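PDB 6MCA: ankyrin repeat domain protein from Legionella pneumophila subsp. pneumophila, which is a bacterial effector that interacts with the host LARP7 component of the 7SK snRNP complex and combines an ankyrin repeat region with a cysteine protease-like part. Local coordinates for residues I64-K69 and V96-L101; V79-P84 and K105-Y110; T208-D213 and Y380-E385. All blocks are in the same frame, centred on the assembly; numbering follows the deposited sequence.

Contact 1 of 3, residues I64-K69 and V96-L101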
loop_
_atom_site.group_PDB
_atom_site.type_symbol
_atom_site.label_atom_id
_atom_site.label_comp_id
_atom_site.label_asym_id
_atom_site.label_seq_id
_atom_site.Cartn_x
_atom_site.Cartn_y
_atom_site.Cartn_z
ATOM N N ILE A 64 18.940 -9.301 1.354
ATOM C CA ILE A 64 18.021 -9.398 2.485
ATOM C C ILE A 64 18.789 -9.388 3.801
ATOM O O ILE A 64 18.370 -8.752 4.776
ATOM C CB ILE A 64 17.142 -10.656 2.348
ATOM C CG1 ILE A 64 16.122 -10.477 1.222
ATOM C CG2 ILE A 64 16.437 -10.971 3.661
ATOM C CD1 ILE A 64 15.215 -11.673 1.026
ATOM N N THR A 65 19.926 -10.078 3.848
ATOM C CA THR A 65 20.703 -10.189 5.077
ATOM C C THR A 65 21.796 -9.133 5.203
ATOM O O THR A 65 22.572 -9.186 6.163
ATOM C CB THR A 65 21.323 -11.586 5.183
ATOM O OG1 THR A 65 22.153 -11.831 4.040
ATOM C CG2 THR A 65 20.233 -12.647 5.248
ATOM N N ARG A 66 21.877 -8.186 4.263
ATOM C CA ARG A 66 22.829 -7.073 4.329
ATOM C C ARG A 66 24.278 -7.556 4.375
ATOM O O ARG A 66 25.127 -6.954 5.037
ATOM C CB ARG A 66 22.542 -6.163 5.526
ATOM C CG ARG A 66 21.121 -5.643 5.616
ATOM C CD ARG A 66 20.876 -5.031 6.985
ATOM N NE ARG A 66 19.555 -4.421 7.092
ATOM C CZ ARG A 66 19.310 -3.135 6.871
ATOM N NH1 ARG A 66 20.299 -2.320 6.530
ATOM N NH2 ARG A 66 18.077 -2.663 6.993
ATOM N N GLN A 67 24.558 -8.660 3.682
ATOM C CA GLN A 67 25.884 -9.276 3.653
ATOM C C GLN A 67 26.595 -8.791 2.395
ATOM O O GLN A 67 26.406 -9.343 1.308
ATOM C CB GLN A 67 25.772 -10.795 3.685
ATOM C CG GLN A 67 25.260 -11.347 5.002
ATOM C CD GLN A 67 26.363 -11.516 6.024
ATOM O OE1 GLN A 67 26.889 -12.612 6.208
ATOM N NE2 GLN A 67 26.727 -10.427 6.689
ATOM N N ILE A 68 27.428 -7.762 2.549
ATOM C CA ILE A 68 28.003 -7.106 1.380
ATOM C C ILE A 68 29.220 -7.861 0.845
ATOM O O ILE A 68 29.474 -7.842 -0.364
ATOM C CB ILE A 68 28.337 -5.638 1.710
ATOM C CG1 ILE A 68 28.663 -4.860 0.433
ATOM C CG2 ILE A 68 29.475 -5.548 2.720
ATOM C CD1 ILE A 68 28.358 -3.382 0.527
ATOM N N LYS A 69 29.981 -8.544 1.706
ATOM C CA LYS A 69 31.144 -9.283 1.219
ATOM C C LYS A 69 30.733 -10.474 0.359
ATOM O O LYS A 69 31.337 -10.730 -0.693
ATOM C CB LYS A 69 32.005 -9.739 2.398
ATOM C CG LYS A 69 32.193 -8.682 3.476
ATOM C CD LYS A 69 33.664 -8.458 3.793
ATOM C CE LYS A 69 34.274 -7.402 2.885
ATOM N NZ LYS A 69 35.658 -7.042 3.302
ATOM N N VAL A 96 17.077 -1.606 -1.453
ATOM C CA VAL A 96 16.483 -0.293 -1.233
ATOM C C VAL A 96 15.399 -0.365 -0.165
ATOM O O VAL A 96 15.304 0.516 0.700
ATOM C CB VAL A 96 15.948 0.265 -2.564
ATOM C CG1 VAL A 96 14.931 1.359 -2.319
ATOM C CG2 VAL A 96 17.097 0.784 -3.414
ATOM N N ASP A 97 14.571 -1.414 -0.194
ATOM C CA ASP A 97 13.564 -1.587 0.846
ATOM C C ASP A 97 14.188 -1.744 2.228
ATOM O O ASP A 97 13.526 -1.456 3.232
ATOM C CB ASP A 97 12.675 -2.793 0.528
ATOM C CG ASP A 97 11.932 -2.640 -0.787
ATOM O OD1 ASP A 97 12.039 -1.564 -1.413
ATOM O OD2 ASP A 97 11.242 -3.597 -1.197
ATOM N N ASN A 98 15.443 -2.186 2.300
ATOM C CA ASN A 98 16.176 -2.240 3.557
ATOM C C ASN A 98 16.836 -0.915 3.916
ATOM O O ASN A 98 17.414 -0.809 5.004
ATOM C CB ASN A 98 17.247 -3.333 3.494
ATOM C CG ASN A 98 16.745 -4.675 3.988
ATOM O OD1 ASN A 98 15.563 -4.839 4.290
ATOM N ND2 ASN A 98 17.646 -5.648 4.067
ATOM N N ASN A 99 16.766 0.085 3.034
ATOM C CA ASN A 99 17.449 1.367 3.226
ATOM C C ASN A 99 18.943 1.160 3.463
ATOM O O ASN A 99 19.570 1.844 4.275
ATOM C CB ASN A 99 16.814 2.168 4.367
ATOM C CG ASN A 99 17.147 3.647 4.299
ATOM O OD1 ASN A 99 17.271 4.218 3.215
ATOM N ND2 ASN A 99 17.292 4.274 5.460
ATOM N N ASP A 100 19.519 0.198 2.744
ATOM C CA ASP A 100 20.934 -0.138 2.851
ATOM C C ASP A 100 21.684 0.624 1.764
ATOM O O ASP A 100 21.605 0.272 0.582
ATOM C CB ASP A 100 21.139 -1.647 2.721
ATOM C CG ASP A 100 22.556 -2.082 3.060
ATOM O OD1 ASP A 100 23.446 -1.215 3.189
ATOM O OD2 ASP A 100 22.777 -3.304 3.204
ATOM N N LEU A 101 22.415 1.666 2.167
ATOM C CA LEU A 101 23.088 2.520 1.192
ATOM C C LEU A 101 24.278 1.815 0.554
ATOM O O LEU A 101 24.496 1.933 -0.658
ATOM C CB LEU A 101 23.531 3.824 1.856
ATOM C CG LEU A 101 22.449 4.894 2.011
ATOM C CD1 LEU A 101 22.969 6.074 2.817
ATOM C CD2 LEU A 101 21.955 5.345 0.649
HETATM O O HOH W 1 25.587 -3.625 4.065
#

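Contact 2 of 3, residues V79-P84 and K105-Y110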
loop_
_atom_site.group_PDB
_atom_site.type_symbol
_atom_site.label_atom_id
_atom_site.label_comp_id
_atom_site.label_asym_id
_atom_site.label_seq_id
_atom_site.Cartn_x
_atom_site.Cartn_y
_atom_site.Cartn_z
ATOM N N VAL A 79 27.204 -13.109 -11.491
ATOM C CA VAL A 79 25.794 -13.470 -11.399
ATOM C C VAL A 79 24.945 -12.410 -12.095
ATOM O O VAL A 79 25.364 -11.263 -12.300
ATOM C CB VAL A 79 25.359 -13.654 -9.936
ATOM C CG1 VAL A 79 26.173 -14.750 -9.267
ATOM C CG2 VAL A 79 25.483 -12.342 -9.174
ATOM N N ASP A 80 23.731 -12.805 -12.473
ATOM C CA ASP A 80 22.778 -11.863 -13.046
ATOM C C ASP A 80 22.335 -10.896 -11.955
ATOM O O ASP A 80 21.547 -11.258 -11.074
ATOM C CB ASP A 80 21.588 -12.609 -13.647
ATOM C CG ASP A 80 20.615 -11.685 -14.366
ATOM O OD1 ASP A 80 20.809 -10.450 -14.335
ATOM O OD2 ASP A 80 19.649 -12.199 -14.969
ATOM N N ILE A 81 22.837 -9.661 -12.014
ATOM C CA ILE A 81 22.574 -8.685 -10.963
ATOM C C ILE A 81 21.151 -8.151 -10.985
ATOM O O ILE A 81 20.757 -7.428 -10.061
ATOM C CB ILE A 81 23.584 -7.523 -11.061
ATOM C CG1 ILE A 81 23.867 -6.945 -9.673
ATOM C CG2 ILE A 81 23.084 -6.448 -12.021
ATOM C CD1 ILE A 81 25.144 -6.148 -9.595
ATOM N N ASN A 82 20.361 -8.494 -12.003
ATOM C CA ASN A 82 18.988 -8.016 -12.112
ATOM C C ASN A 82 17.960 -9.142 -12.069
ATOM O O ASN A 82 16.781 -8.897 -12.353
ATOM C CB ASN A 82 18.808 -7.201 -13.397
ATOM C CG ASN A 82 19.491 -5.850 -13.331
ATOM O OD1 ASN A 82 19.418 -5.154 -12.319
ATOM N ND2 ASN A 82 20.161 -5.472 -14.413
ATOM N N LYS A 83 18.362 -10.358 -11.723
ATOM C CA LYS A 83 17.416 -11.469 -11.692
ATOM C C LYS A 83 16.500 -11.341 -10.483
ATOM O O LYS A 83 16.989 -11.300 -9.346
ATOM C CB LYS A 83 18.142 -12.810 -11.658
ATOM C CG LYS A 83 17.190 -13.995 -11.648
ATOM C CD LYS A 83 17.918 -15.319 -11.773
ATOM C CE LYS A 83 16.929 -16.473 -11.809
ATOM N NZ LYS A 83 17.605 -17.790 -11.950
ATOM N N PRO A 84 15.184 -11.274 -10.670
ATOM C CA PRO A 84 14.286 -11.093 -9.527
ATOM C C PRO A 84 13.725 -12.404 -9.006
ATOM O O PRO A 84 13.961 -13.468 -9.587
ATOM C CB PRO A 84 13.178 -10.214 -10.114
ATOM C CG PRO A 84 13.067 -10.717 -11.533
ATOM C CD PRO A 84 14.462 -11.169 -11.951
ATOM N N LYS A 105 24.559 0.979 -3.390
ATOM C CA LYS A 105 25.651 1.525 -4.188
ATOM C C LYS A 105 26.434 0.419 -4.883
ATOM O O LYS A 105 26.803 0.556 -6.056
ATOM C CB LYS A 105 26.572 2.367 -3.305
ATOM C CG LYS A 105 27.594 3.192 -4.070
ATOM C CD LYS A 105 28.561 3.882 -3.121
ATOM C CE LYS A 105 29.611 4.679 -3.877
ATOM N NZ LYS A 105 30.657 5.220 -2.965
ATOM N N LEU A 106 26.692 -0.685 -4.178
ATOM C CA LEU A 106 27.383 -1.815 -4.791
ATOM C C LEU A 106 26.595 -2.362 -5.974
ATOM O O LEU A 106 27.158 -2.630 -7.041
ATOM C CB LEU A 106 27.623 -2.911 -3.753
ATOM C CG LEU A 106 28.094 -4.256 -4.312
ATOM C CD1 LEU A 106 29.471 -4.128 -4.949
ATOM C CD2 LEU A 106 28.090 -5.328 -3.234
ATOM N N LEU A 107 25.281 -2.532 -5.801
ATOM C CA LEU A 107 24.460 -3.067 -6.882
ATOM C C LEU A 107 24.412 -2.111 -8.068
ATOM O O LEU A 107 24.548 -2.536 -9.221
ATOM C CB LEU A 107 23.051 -3.366 -6.370
ATOM C CG LEU A 107 22.946 -4.513 -5.364
ATOM C CD1 LEU A 107 21.524 -4.649 -4.849
ATOM C CD2 LEU A 107 23.422 -5.817 -5.986
ATOM N N LEU A 108 24.226 -0.814 -7.805
ATOM C CA LEU A 108 24.166 0.162 -8.888
ATOM C C LEU A 108 25.496 0.273 -9.622
ATOM O O LEU A 108 25.515 0.540 -10.829
ATOM C CB LEU A 108 23.749 1.528 -8.343
ATOM C CG LEU A 108 22.289 1.685 -7.916
ATOM C CD1 LEU A 108 22.085 3.005 -7.189
ATOM C CD2 LEU A 108 21.365 1.582 -9.118
ATOM N N THR A 109 26.612 0.074 -8.915
ATOM C CA THR A 109 27.921 0.158 -9.554
ATOM C C THR A 109 28.074 -0.893 -10.647
ATOM O O THR A 109 28.669 -0.625 -11.698
ATOM C CB THR A 109 29.024 0.004 -8.506
ATOM O OG1 THR A 109 28.926 1.065 -7.547
ATOM C CG2 THR A 109 30.399 0.044 -9.158
ATOM N N TYR A 110 27.526 -2.088 -10.430
ATOM C CA TYR A 110 27.718 -3.210 -11.339
ATOM C C TYR A 110 26.471 -3.516 -12.166
ATOM O O TYR A 110 26.243 -4.664 -12.553
ATOM C CB TYR A 110 28.173 -4.446 -10.564
ATOM C CG TYR A 110 29.562 -4.301 -9.982
ATOM C CD1 TYR A 110 29.756 -3.740 -8.727
ATOM C CD2 TYR A 110 30.681 -4.711 -10.696
ATOM C CE1 TYR A 110 31.024 -3.599 -8.194
ATOM C CE2 TYR A 110 31.953 -4.575 -10.171
ATOM C CZ TYR A 110 32.119 -4.019 -8.920
ATOM O OH TYR A 110 33.382 -3.882 -8.395
#

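Contact 3 of 3, residues T208-D213 and Y380-E385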
loop_
_atom_site.group_PDB
_atom_site.type_symbol
_atom_site.label_atom_id
_atom_site.label_comp_id
_atom_site.label_asym_id
_atom_site.label_seq_id
_atom_site.Cartn_x
_atom_site.Cartn_y
_atom_site.Cartn_z
ATOM N N THR A 208 -6.475 21.919 7.650
ATOM C CA THR A 208 -6.792 21.071 8.792
ATOM C C THR A 208 -6.293 21.654 10.111
ATOM O O THR A 208 -6.228 20.934 11.113
ATOM C CB THR A 208 -6.218 19.668 8.589
ATOM O OG1 THR A 208 -4.803 19.691 8.811
ATOM C CG2 THR A 208 -6.494 19.177 7.174
ATOM N N ARG A 209 -5.947 22.947 10.136
ATOM C CA ARG A 209 -5.415 23.530 11.367
ATOM C C ARG A 209 -6.428 23.469 12.506
ATOM O O ARG A 209 -6.042 23.300 13.670
ATOM C CB ARG A 209 -4.956 24.971 11.118
ATOM C CG ARG A 209 -6.039 26.031 11.225
ATOM C CD ARG A 209 -5.436 27.414 11.417
ATOM N NE ARG A 209 -5.212 27.724 12.827
ATOM C CZ ARG A 209 -5.910 28.623 13.515
ATOM N NH1 ARG A 209 -6.879 29.307 12.923
ATOM N NH2 ARG A 209 -5.638 28.839 14.795
ATOM N N HIS A 210 -7.724 23.556 12.193
ATOM C CA HIS A 210 -8.750 23.463 13.225
ATOM C C HIS A 210 -8.778 22.102 13.908
ATOM O O HIS A 210 -9.489 21.945 14.908
ATOM C CB HIS A 210 -10.127 23.770 12.627
ATOM C CG HIS A 210 -10.576 22.779 11.600
ATOM N ND1 HIS A 210 -10.215 22.865 10.273
ATOM C CD2 HIS A 210 -11.360 21.679 11.707
ATOM C CE1 HIS A 210 -10.756 21.860 9.606
ATOM N NE2 HIS A 210 -11.454 21.126 10.452
ATOM N N LEU A 211 -8.029 21.122 13.400
ATOM C CA LEU A 211 -7.927 19.807 14.016
ATOM C C LEU A 211 -6.642 19.644 14.821
ATOM O O LEU A 211 -6.273 18.514 15.158
ATOM C CB LEU A 211 -8.017 18.718 12.948
ATOM C CG LEU A 211 -9.260 18.730 12.055
ATOM C CD1 LEU A 211 -9.148 17.675 10.969
ATOM C CD2 LEU A 211 -10.517 18.519 12.881
ATOM N N ARG A 212 -5.962 20.751 15.142
ATOM C CA ARG A 212 -4.647 20.667 15.775
ATOM C C ARG A 212 -4.687 19.862 17.071
ATOM O O ARG A 212 -3.772 19.077 17.348
ATOM C CB ARG A 212 -4.101 22.072 16.032
ATOM C CG ARG A 212 -3.012 22.494 15.058
ATOM C CD ARG A 212 -3.081 23.979 14.739
ATOM N NE ARG A 212 -3.241 24.795 15.938
ATOM C CZ ARG A 212 -3.178 26.121 15.950
ATOM N NH1 ARG A 212 -3.333 26.784 17.088
ATOM N NH2 ARG A 212 -2.957 26.786 14.824
ATOM N N ASP A 213 -5.745 20.033 17.870
ATOM C CA ASP A 213 -5.837 19.332 19.148
ATOM C C ASP A 213 -5.849 17.818 18.985
ATOM O O ASP A 213 -5.521 17.101 19.936
ATOM C CB ASP A 213 -7.088 19.779 19.905
ATOM C CG ASP A 213 -6.979 21.200 20.422
ATOM O OD1 ASP A 213 -5.841 21.675 20.625
ATOM O OD2 ASP A 213 -8.031 21.842 20.627
ATOM N N TYR A 380 -12.147 10.502 10.899
ATOM C CA TYR A 380 -11.921 9.540 9.825
ATOM C C TYR A 380 -12.541 10.021 8.518
ATOM O O TYR A 380 -11.901 9.979 7.459
ATOM C CB TYR A 380 -12.484 8.177 10.238
ATOM C CG TYR A 380 -12.559 7.148 9.134
ATOM C CD1 TYR A 380 -11.412 6.533 8.651
ATOM C CD2 TYR A 380 -13.780 6.776 8.588
ATOM C CE1 TYR A 380 -11.479 5.584 7.647
ATOM C CE2 TYR A 380 -13.857 5.829 7.586
ATOM C CZ TYR A 380 -12.705 5.236 7.119
ATOM O OH TYR A 380 -12.778 4.293 6.120
ATOM N N ASP A 381 -13.787 10.498 8.579
ATOM C CA ASP A 381 -14.452 10.998 7.377
ATOM C C ASP A 381 -13.722 12.210 6.807
ATOM O O ASP A 381 -13.505 12.308 5.590
ATOM C CB ASP A 381 -15.907 11.348 7.689
ATOM C CG ASP A 381 -16.765 10.120 7.919
ATOM O OD1 ASP A 381 -16.446 9.053 7.353
ATOM O OD2 ASP A 381 -17.761 10.225 8.666
ATOM N N GLU A 382 -13.343 13.152 7.677
ATOM C CA GLU A 382 -12.627 14.338 7.217
ATOM C C GLU A 382 -11.310 13.961 6.547
ATOM O O GLU A 382 -10.979 14.480 5.473
ATOM C CB GLU A 382 -12.385 15.291 8.388
ATOM C CG GLU A 382 -11.992 16.699 7.976
ATOM C CD GLU A 382 -12.521 17.756 8.928
ATOM O OE1 GLU A 382 -13.121 17.385 9.959
ATOM O OE2 GLU A 382 -12.337 18.958 8.643
ATOM N N TRP A 383 -10.557 13.042 7.158
ATOM C CA TRP A 383 -9.284 12.609 6.593
ATOM C C TRP A 383 -9.478 11.936 5.239
ATOM O O TRP A 383 -8.729 12.207 4.292
ATOM C CB TRP A 383 -8.581 11.667 7.572
ATOM C CG TRP A 383 -7.429 10.899 6.994
ATOM C CD1 TRP A 383 -6.344 11.410 6.341
ATOM C CD2 TRP A 383 -7.241 9.477 7.030
ATOM N NE1 TRP A 383 -5.496 10.396 5.964
ATOM C CE2 TRP A 383 -6.023 9.200 6.376
ATOM C CE3 TRP A 383 -7.985 8.413 7.548
ATOM C CZ2 TRP A 383 -5.533 7.903 6.227
ATOM C CZ3 TRP A 383 -7.497 7.126 7.400
ATOM C CH2 TRP A 383 -6.283 6.883 6.745
ATOM N N VAL A 384 -10.483 11.065 5.125
ATOM C CA VAL A 384 -10.689 10.343 3.872
ATOM C C VAL A 384 -11.079 11.301 2.750
ATOM O O VAL A 384 -10.549 11.216 1.632
ATOM C CB VAL A 384 -11.736 9.230 4.065
ATOM C CG1 VAL A 384 -12.195 8.687 2.721
ATOM C CG2 VAL A 384 -11.159 8.110 4.921
ATOM N N GLU A 385 -12.002 12.229 3.023
ATOM C CA GLU A 385 -12.402 13.174 1.982
ATOM C C GLU A 385 -11.250 14.100 1.602
ATOM O O GLU A 385 -11.043 14.396 0.414
ATOM C CB GLU A 385 -13.619 13.977 2.440
ATOM C CG GLU A 385 -14.908 13.167 2.513
ATOM C CD GLU A 385 -15.262 12.500 1.195
ATOM O OE1 GLU A 385 -15.287 11.252 1.144
ATOM O OE2 GLU A 385 -15.518 13.223 0.209
#

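Contact 1 of 3, residues I64-K69 and V96-L101
Arg-66 lies over Asn-98 as one flat group on another: guanidinium and amide planes are only 5° apart, Arg-66 NE sits 3.8 Å from Asn-98 ND2, and Asn-98 CB lies under one guanidinium face, offset toward its rim. The arginine reaches across because its chain is extended from CG to NE. At its end NH2 gives a weak, bent bond to Asn-98 O (2.8 Å). The amide beneath is used edgewise. Its ND2 donates within the amide plane to Ile-64 O at 3.3 Å, meeting that carbonyl from above its plane, so the side chain of Asn-98 donates to the backbone of Ile-64 while its backbone O accepts from the arginine. Asp-100 runs antiparallel to Arg-66, its OD2 lying against Arg-66 CB at 3.7 Å. The opposite charges are 4.3 Å apart between Arg-66 NH1 and Asp-100 OD2, with the oxygen well out of the guanidinium plane, so any attraction is general rather than a directed bond. A water donates to Asp-100 OD2 and weakly to Arg-66 O. Schellman motifs at Arg-66 and Asn-99 lie thirty-three residues apart, a spacing consistent with the roughly 33-residue period of ankyrin helix-loop-helix stacking.

Contact 2 of 3, residues V79-P84 and K105-Y110
Ile-81 pushes its CG1-CD1 arm against the C-terminal end of helix 101-109, where Leu-107 and Tyr-110 receive it. With chi1 at -149°, CG1 is some thirty degrees short of fully anti to the backbone N, and CG2 is left in the crowded position between N and the carbonyl carbon. An almost straight second torsion then carries CD1 forward. Along this arm CG1 meets Leu-107 CD2 at 3.9 Å, and CD1 reaches Tyr-110 CB at 3.6 Å. CD1 also lies 3.5 Å from Tyr-110 O, while the CG2 branch touches the same carbonyl oxygen at 3.7 Å, so both branches of the isoleucine lie against one backbone oxygen at the helix end.

Leu-107 turns its CD2 branch to the isoleucine although the bond to CB does not aim there; Pro-91, Leu-92 and Ala-95 of the preceding helix pack on the same side chain. Of the Tyr-110 side chain it is CB that touches, the ring leading away.

The loop presenting Ile-81 is shaped partly by an internal bond. Asp-80 OD1 accepts from Asn-82 N at 3.1 Å, an Asx turn within a type I beta turn from Asp-80 to Lys-83. Asp-80 N and Lys-83 NZ bond to Asp-49. Asn-82 ND2 donates to Gly-111 O, and Asn-82 OD1 accepts from Asp-113 N, tying this loop to the next one. Such loop-to-loop pairing, with an aliphatic residue packed on the end of a helix, fits the projecting loops between consecutive ankyrin repeats.

Contact 3 of 3, residues T208-D213 and Y380-E385
Glu-382 reaches out from helix 373-399 to meet His-210 and Leu-211, and its course can be followed atom by atom. CB points toward the other segment, and CG continues outward because it stands anti to the backbone N. The chain then bends at its second torsion, and from CD onward it makes contact. CD itself rests 3.9 Å from Leu-211 CD1. Of the two oxygens, OE1 stays over the leucine, 4.1 Å from both Leu-211 CD1 and Leu-211 CD2, and so borders the forked end of an apolar side chain. OE2 turns to the histidine and accepts from His-210 NE2 at 3.0 Å, with His-210 CE1 also close by.

The ring and carboxylate planes are tilted 37° apart. OE2 lies almost in the imidazole plane, at the ring edge, whereas the histidine nitrogen approaches on the syn side of the carboxylate and is 34° out of its plane. The bond is bent, with an N-H...O angle of 142°. His-210 comes from the opposite direction, its CG set between the backbone N and the carbonyl carbon, which brings the imidazole round to the helix.

Leu-211 also packs on Leu-379 and Phe-202, so apolar packing lies beside the polar pair. The next helical residue, Trp-383, meets Phe-202 too. Here a histidine-carboxylate hydrogen bond, seated beside a leucine, joins the 3-10 turn between helices 188-202 and 215-233 to the flank of the long helix 373-399.

How the contacts relate
Contacts 1 and 2 belong to one structural unit, their centres 12 Å apart, and they touch where Ile-68 CG1 packs on Leu-106 CD2 at 3.7 Å. Their segments alternate along the chain: contact 1 joins the turn after helix 58-65 to the one after helix 91-97; contact 2 joins the loop after helix 68-76 to the end of helix 101-109, the helix that follows 91-97. Together they join successive helical elements at two levels, consistent with ankyrin-type stacking. Contact 3 comes later in the chain, its centre about 38 Å from that of contact 1 and 44 Å from that of contact 2. It is a separate long-range join, on the opposite side of the chain's centre from contact 2, touching neither of the others.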